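Local coordinates for hypothetical membrane spanning protein (Thermus thermophilus, PDB 2VPZ) that probably anchors polysulfide reductase in the membrane and, as an NrfD-type subunit, passes electrons from quinol to the iron-sulfur and molybdenum subunits, at residues P131-A136 with M148-F152; A187-P191 with Y210-L214. The contacts are given in a common frame with arbitrary orientation. Numbering follows the deposited sequence.

Contact 1: residues P131-A136 with M148-F152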
loop_
_atom_site.group_PDB
_atom_site.type_symbol
_atom_site.label_atom_id
_atom_site.label_comp_id
_atom_site.label_asym_id
_atom_site.label_seq_id
_atom_site.Cartn_x
_atom_site.Cartn_y
_atom_site.Cartn_z
ATOM N N PRO C 131 -29.174 -25.495 7.169
ATOM C CA PRO C 131 -29.424 -24.447 6.167
ATOM C C PRO C 131 -28.875 -23.032 6.514
ATOM O O PRO C 131 -28.196 -22.411 5.689
ATOM C CB PRO C 131 -30.936 -24.446 5.977
ATOM C CG PRO C 131 -31.362 -25.848 6.339
ATOM C CD PRO C 131 -30.394 -26.276 7.443
ATOM N N GLY C 132 -29.174 -22.524 7.700
ATOM C CA GLY C 132 -28.693 -21.221 8.130
ATOM C C GLY C 132 -27.170 -21.157 8.172
ATOM O O GLY C 132 -26.554 -20.106 7.923
ATOM N N LEU C 133 -26.540 -22.283 8.487
ATOM C CA LEU C 133 -25.072 -22.365 8.503
ATOM C C LEU C 133 -24.498 -22.536 7.063
ATOM O O LEU C 133 -23.353 -22.154 6.820
ATOM C CB LEU C 133 -24.555 -23.479 9.466
ATOM C CG LEU C 133 -24.759 -23.334 10.991
ATOM C CD1 LEU C 133 -24.127 -24.525 11.740
ATOM C CD2 LEU C 133 -24.144 -22.009 11.508
ATOM N N ALA C 134 -25.272 -23.093 6.120
ATOM C CA ALA C 134 -24.801 -23.234 4.727
ATOM C C ALA C 134 -24.649 -21.811 4.144
ATOM O O ALA C 134 -23.800 -21.558 3.272
ATOM C CB ALA C 134 -25.790 -24.092 3.846
ATOM N N LEU C 135 -25.463 -20.882 4.642
ATOM C CA LEU C 135 -25.411 -19.456 4.273
ATOM C C LEU C 135 -24.303 -18.712 5.063
ATOM O O LEU C 135 -23.335 -18.216 4.471
ATOM C CB LEU C 135 -26.764 -18.731 4.545
ATOM C CG LEU C 135 -28.039 -19.287 3.915
ATOM C CD1 LEU C 135 -29.186 -18.257 3.970
ATOM C CD2 LEU C 135 -27.763 -19.715 2.450
ATOM N N ALA C 136 -24.481 -18.670 6.379
ATOM C CA ALA C 136 -23.635 -17.996 7.393
ATOM C C ALA C 136 -22.117 -18.222 7.479
ATOM O O ALA C 136 -21.404 -17.404 8.041
ATOM C CB ALA C 136 -24.277 -18.177 8.824
ATOM N N MET C 148 -28.550 -15.524 10.330
ATOM C CA MET C 148 -29.032 -16.559 9.409
ATOM C C MET C 148 -29.081 -17.896 10.169
ATOM O O MET C 148 -29.887 -18.787 9.854
ATOM C CB MET C 148 -28.127 -16.703 8.170
ATOM C CG MET C 148 -28.030 -15.461 7.269
ATOM S SD MET C 148 -29.613 -14.958 6.560
ATOM C CE MET C 148 -29.879 -13.357 7.383
ATOM N N ALA C 149 -28.191 -18.042 11.147
ATOM C CA ALA C 149 -28.159 -19.229 11.986
ATOM C C ALA C 149 -29.330 -19.167 13.021
ATOM O O ALA C 149 -29.627 -20.164 13.675
ATOM C CB ALA C 149 -26.792 -19.375 12.707
ATOM N N GLY C 150 -29.966 -18.005 13.154
ATOM C CA GLY C 150 -31.097 -17.848 14.047
ATOM C C GLY C 150 -32.423 -17.819 13.294
ATOM O O GLY C 150 -33.433 -18.435 13.703
ATOM N N LEU C 151 -32.436 -17.109 12.170
ATOM C CA LEU C 151 -33.596 -16.986 11.296
ATOM C C LEU C 151 -33.990 -18.309 10.609
ATOM O O LEU C 151 -35.184 -18.613 10.466
ATOM C CB LEU C 151 -33.366 -15.899 10.222
ATOM C CG LEU C 151 -33.465 -14.445 10.712
ATOM C CD1 LEU C 151 -33.174 -13.453 9.566
ATOM C CD2 LEU C 151 -34.867 -14.193 11.305
ATOM N N PHE C 152 -33.022 -19.129 10.209
ATOM C CA PHE C 152 -33.429 -20.343 9.548
ATOM C C PHE C 152 -34.073 -21.432 10.464
ATOM O O PHE C 152 -35.086 -22.015 10.061
ATOM C CB PHE C 152 -32.363 -20.790 8.527
ATOM C CG PHE C 152 -32.438 -20.049 7.180
ATOM C CD1 PHE C 152 -32.152 -18.687 7.111
ATOM C CD2 PHE C 152 -32.874 -20.704 6.007
ATOM C CE1 PHE C 152 -32.291 -17.961 5.914
ATOM C CE2 PHE C 152 -33.024 -19.993 4.789
ATOM C CZ PHE C 152 -32.733 -18.621 4.746
#
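Close helix-helix packing through small residues sets the geometry at the Pro131 kink. The two short helical segments run nearly antiparallel, at 154°, with axes 7.6 Å apart, and the CA atoms of Gly132 and Ala149 come within 4.4 Å. Gly132 CA lies 3.2 Å from Met148 O, a CA-H...O contact (126° at the hydrogen), and 3.7 Å from Phe152 CB. An ideal CB on Gly132 would fall 2.2 Å from Met148 O, a clash, so the missing side chain permits this spacing. No hydrogen bond crosses the interface.

Apolar packing flanks the glycine. Leu135 CD1 meets Phe152 CZ at 3.6 Å and Met148 SD at 4.2 Å, while Pro131 CB touches Phe152 CD2 at 4.2 Å. Leu133 CD2 reaches Ala149 CB at 3.9 Å.

Pro131 and Leu135 pack on Phe22 of helix 16-41, and Met148 and Phe152 on Leu242 of helix 227-245. Leu133 and Ala149 touch Leu192 and Thr193 of the second subunit, respectively, placing this pair of predicted transmembrane helices at the dimer interface.

Contact 2: residues A187-P191 with Y210-L214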
loop_
_atom_site.group_PDB
_atom_site.type_symbol
_atom_site.label_atom_id
_atom_site.label_comp_id
_atom_site.label_asym_id
_atom_site.label_seq_id
_atom_site.Cartn_x
_atom_site.Cartn_y
_atom_site.Cartn_z
ATOM N N ALA C 187 -36.616 -10.922 12.309
ATOM C CA ALA C 187 -36.651 -10.553 10.887
ATOM C C ALA C 187 -36.742 -9.020 10.678
ATOM O O ALA C 187 -36.215 -8.473 9.697
ATOM C CB ALA C 187 -37.832 -11.261 10.141
ATOM N N LEU C 188 -37.397 -8.344 11.619
ATOM C CA LEU C 188 -37.559 -6.884 11.623
ATOM C C LEU C 188 -36.247 -6.185 12.083
ATOM O O LEU C 188 -35.908 -5.097 11.597
ATOM C CB LEU C 188 -38.738 -6.460 12.543
ATOM C CG LEU C 188 -38.917 -4.934 12.765
ATOM C CD1 LEU C 188 -39.539 -4.293 11.513
ATOM C CD2 LEU C 188 -39.773 -4.664 14.015
ATOM N N LEU C 189 -35.503 -6.815 12.992
ATOM C CA LEU C 189 -34.238 -6.252 13.483
ATOM C C LEU C 189 -33.052 -6.683 12.585
ATOM O O LEU C 189 -31.941 -6.186 12.731
ATOM C CB LEU C 189 -33.957 -6.678 14.943
ATOM C CG LEU C 189 -35.126 -6.732 15.952
ATOM C CD1 LEU C 189 -34.708 -7.460 17.242
ATOM C CD2 LEU C 189 -35.636 -5.316 16.268
ATOM N N TYR C 190 -33.295 -7.598 11.659
ATOM C CA TYR C 190 -32.246 -8.066 10.762
ATOM C C TYR C 190 -31.507 -6.954 9.962
ATOM O O TYR C 190 -30.277 -6.844 10.066
ATOM C CB TYR C 190 -32.757 -9.165 9.812
ATOM C CG TYR C 190 -31.828 -9.439 8.637
ATOM C CD1 TYR C 190 -30.519 -9.900 8.836
ATOM C CD2 TYR C 190 -32.252 -9.210 7.323
ATOM C CE1 TYR C 190 -29.647 -10.126 7.745
ATOM C CE2 TYR C 190 -31.392 -9.430 6.223
ATOM C CZ TYR C 190 -30.088 -9.888 6.433
ATOM O OH TYR C 190 -29.249 -10.092 5.352
ATOM N N PRO C 191 -32.235 -6.110 9.169
ATOM C CA PRO C 191 -31.598 -5.014 8.401
ATOM C C PRO C 191 -30.736 -4.023 9.215
ATOM O O PRO C 191 -29.791 -3.411 8.692
ATOM C CB PRO C 191 -32.764 -4.286 7.722
ATOM C CG PRO C 191 -33.881 -5.296 7.693
ATOM C CD PRO C 191 -33.682 -6.168 8.925
ATOM N N TYR C 210 -39.975 -7.960 1.303
ATOM C CA TYR C 210 -39.563 -8.162 2.700
ATOM C C TYR C 210 -40.633 -7.543 3.634
ATOM O O TYR C 210 -41.231 -8.238 4.466
ATOM C CB TYR C 210 -38.202 -7.489 2.935
ATOM C CG TYR C 210 -37.440 -7.963 4.158
ATOM C CD1 TYR C 210 -36.597 -9.072 4.093
ATOM C CD2 TYR C 210 -37.600 -7.339 5.411
ATOM C CE1 TYR C 210 -35.930 -9.562 5.208
ATOM C CE2 TYR C 210 -36.943 -7.812 6.551
ATOM C CZ TYR C 210 -36.102 -8.934 6.443
ATOM O OH TYR C 210 -35.491 -9.426 7.566
ATOM N N GLY C 211 -40.840 -6.235 3.493
ATOM C CA GLY C 211 -41.829 -5.500 4.259
ATOM C C GLY C 211 -43.238 -6.060 4.112
ATOM O O GLY C 211 -44.069 -5.943 5.032
ATOM N N LEU C 212 -43.535 -6.668 2.961
ATOM C CA LEU C 212 -44.841 -7.310 2.683
ATOM C C LEU C 212 -44.927 -8.654 3.441
ATOM O O LEU C 212 -46.001 -9.042 3.917
ATOM C CB LEU C 212 -45.101 -7.574 1.169
ATOM C CG LEU C 212 -46.401 -8.364 0.817
ATOM C CD1 LEU C 212 -47.620 -7.421 0.861
ATOM C CD2 LEU C 212 -46.285 -9.049 -0.563
ATOM N N PHE C 213 -43.799 -9.359 3.560
ATOM C CA PHE C 213 -43.727 -10.630 4.285
ATOM C C PHE C 213 -43.796 -10.450 5.827
ATOM O O PHE C 213 -44.308 -11.337 6.535
ATOM C CB PHE C 213 -42.506 -11.436 3.810
ATOM C CG PHE C 213 -42.650 -12.023 2.425
ATOM C CD1 PHE C 213 -43.888 -12.526 2.009
ATOM C CD2 PHE C 213 -41.579 -12.055 1.525
ATOM C CE1 PHE C 213 -44.074 -13.046 0.713
ATOM C CE2 PHE C 213 -41.743 -12.573 0.227
ATOM C CZ PHE C 213 -42.993 -13.065 -0.181
ATOM N N LEU C 214 -43.295 -9.301 6.301
ATOM C CA LEU C 214 -43.349 -8.880 7.720
ATOM C C LEU C 214 -44.845 -8.583 8.049
ATOM O O LEU C 214 -45.393 -9.128 9.014
ATOM C CB LEU C 214 -42.477 -7.621 8.009
ATOM C CG LEU C 214 -40.934 -7.724 8.055
ATOM C CD1 LEU C 214 -40.280 -6.419 8.580
ATOM C CD2 LEU C 214 -40.535 -8.913 8.945
#
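Tyr210, in the first turn of helix 210-217, supplies the polar link between the segments. Tyr210 OH donates to Ala187 O across a very short 2.4 Å, with the carbonyl oxygen near the plane of the ring. This side-chain-to-backbone bond and leucine packing join helices 210-217 and 175-189 of the membrane bundle, away from the quinone-binding residues. Tyr210 OH lies 3.3 Å from Tyr190 CD2, at the edge of that ring, and Tyr210 CE2 is 4.1 Å from Pro191 CG, so the phenol packs against Tyr190 and Pro191.

One turn later, where Leu214 N bonds to Tyr210 O at 3.0 Å, Leu214 points its CA-to-CB bond at the facing segment. Leu214 CD2 meets Ala187 CB at 3.8 Å and Leu214 CD1 meets Leu188 CD1 at 3.7 Å, extending the contact to a leucine on the surface.

Tyr210 also packs on Leu238 and Leu241 of helix 227-245, and Tyr190 on Leu242; Tyr190 and Pro191 touch Leu202 of helix 196-205, which lies between the segments in sequence.

How the contacts relate
Contacts 1 and 2 follow in series along the chain, with centres about 16 Å apart, and are joined through the consecutive helices 148-166 and 175-189. They touch directly: Met148 CE packs 3.3 Å from Tyr190 CE1, and Leu151 CD2 lies 3.8 Å from Ala187 N. Both contacts pack against Leu242 of helix 227-245. Between nearest side-chain atoms, Pro131 of contact 1 is about 3 Å from Tyr130, its neighbour in sequence, which binds menaquinone-7, and about 6 Å from His21, a residue of the ubiquinone-1 site; neither quinone is bound to this chain here. Contact 2, its centre about 17 Å from the chain centre against about 9 Å for contact 1, lies away from these residues.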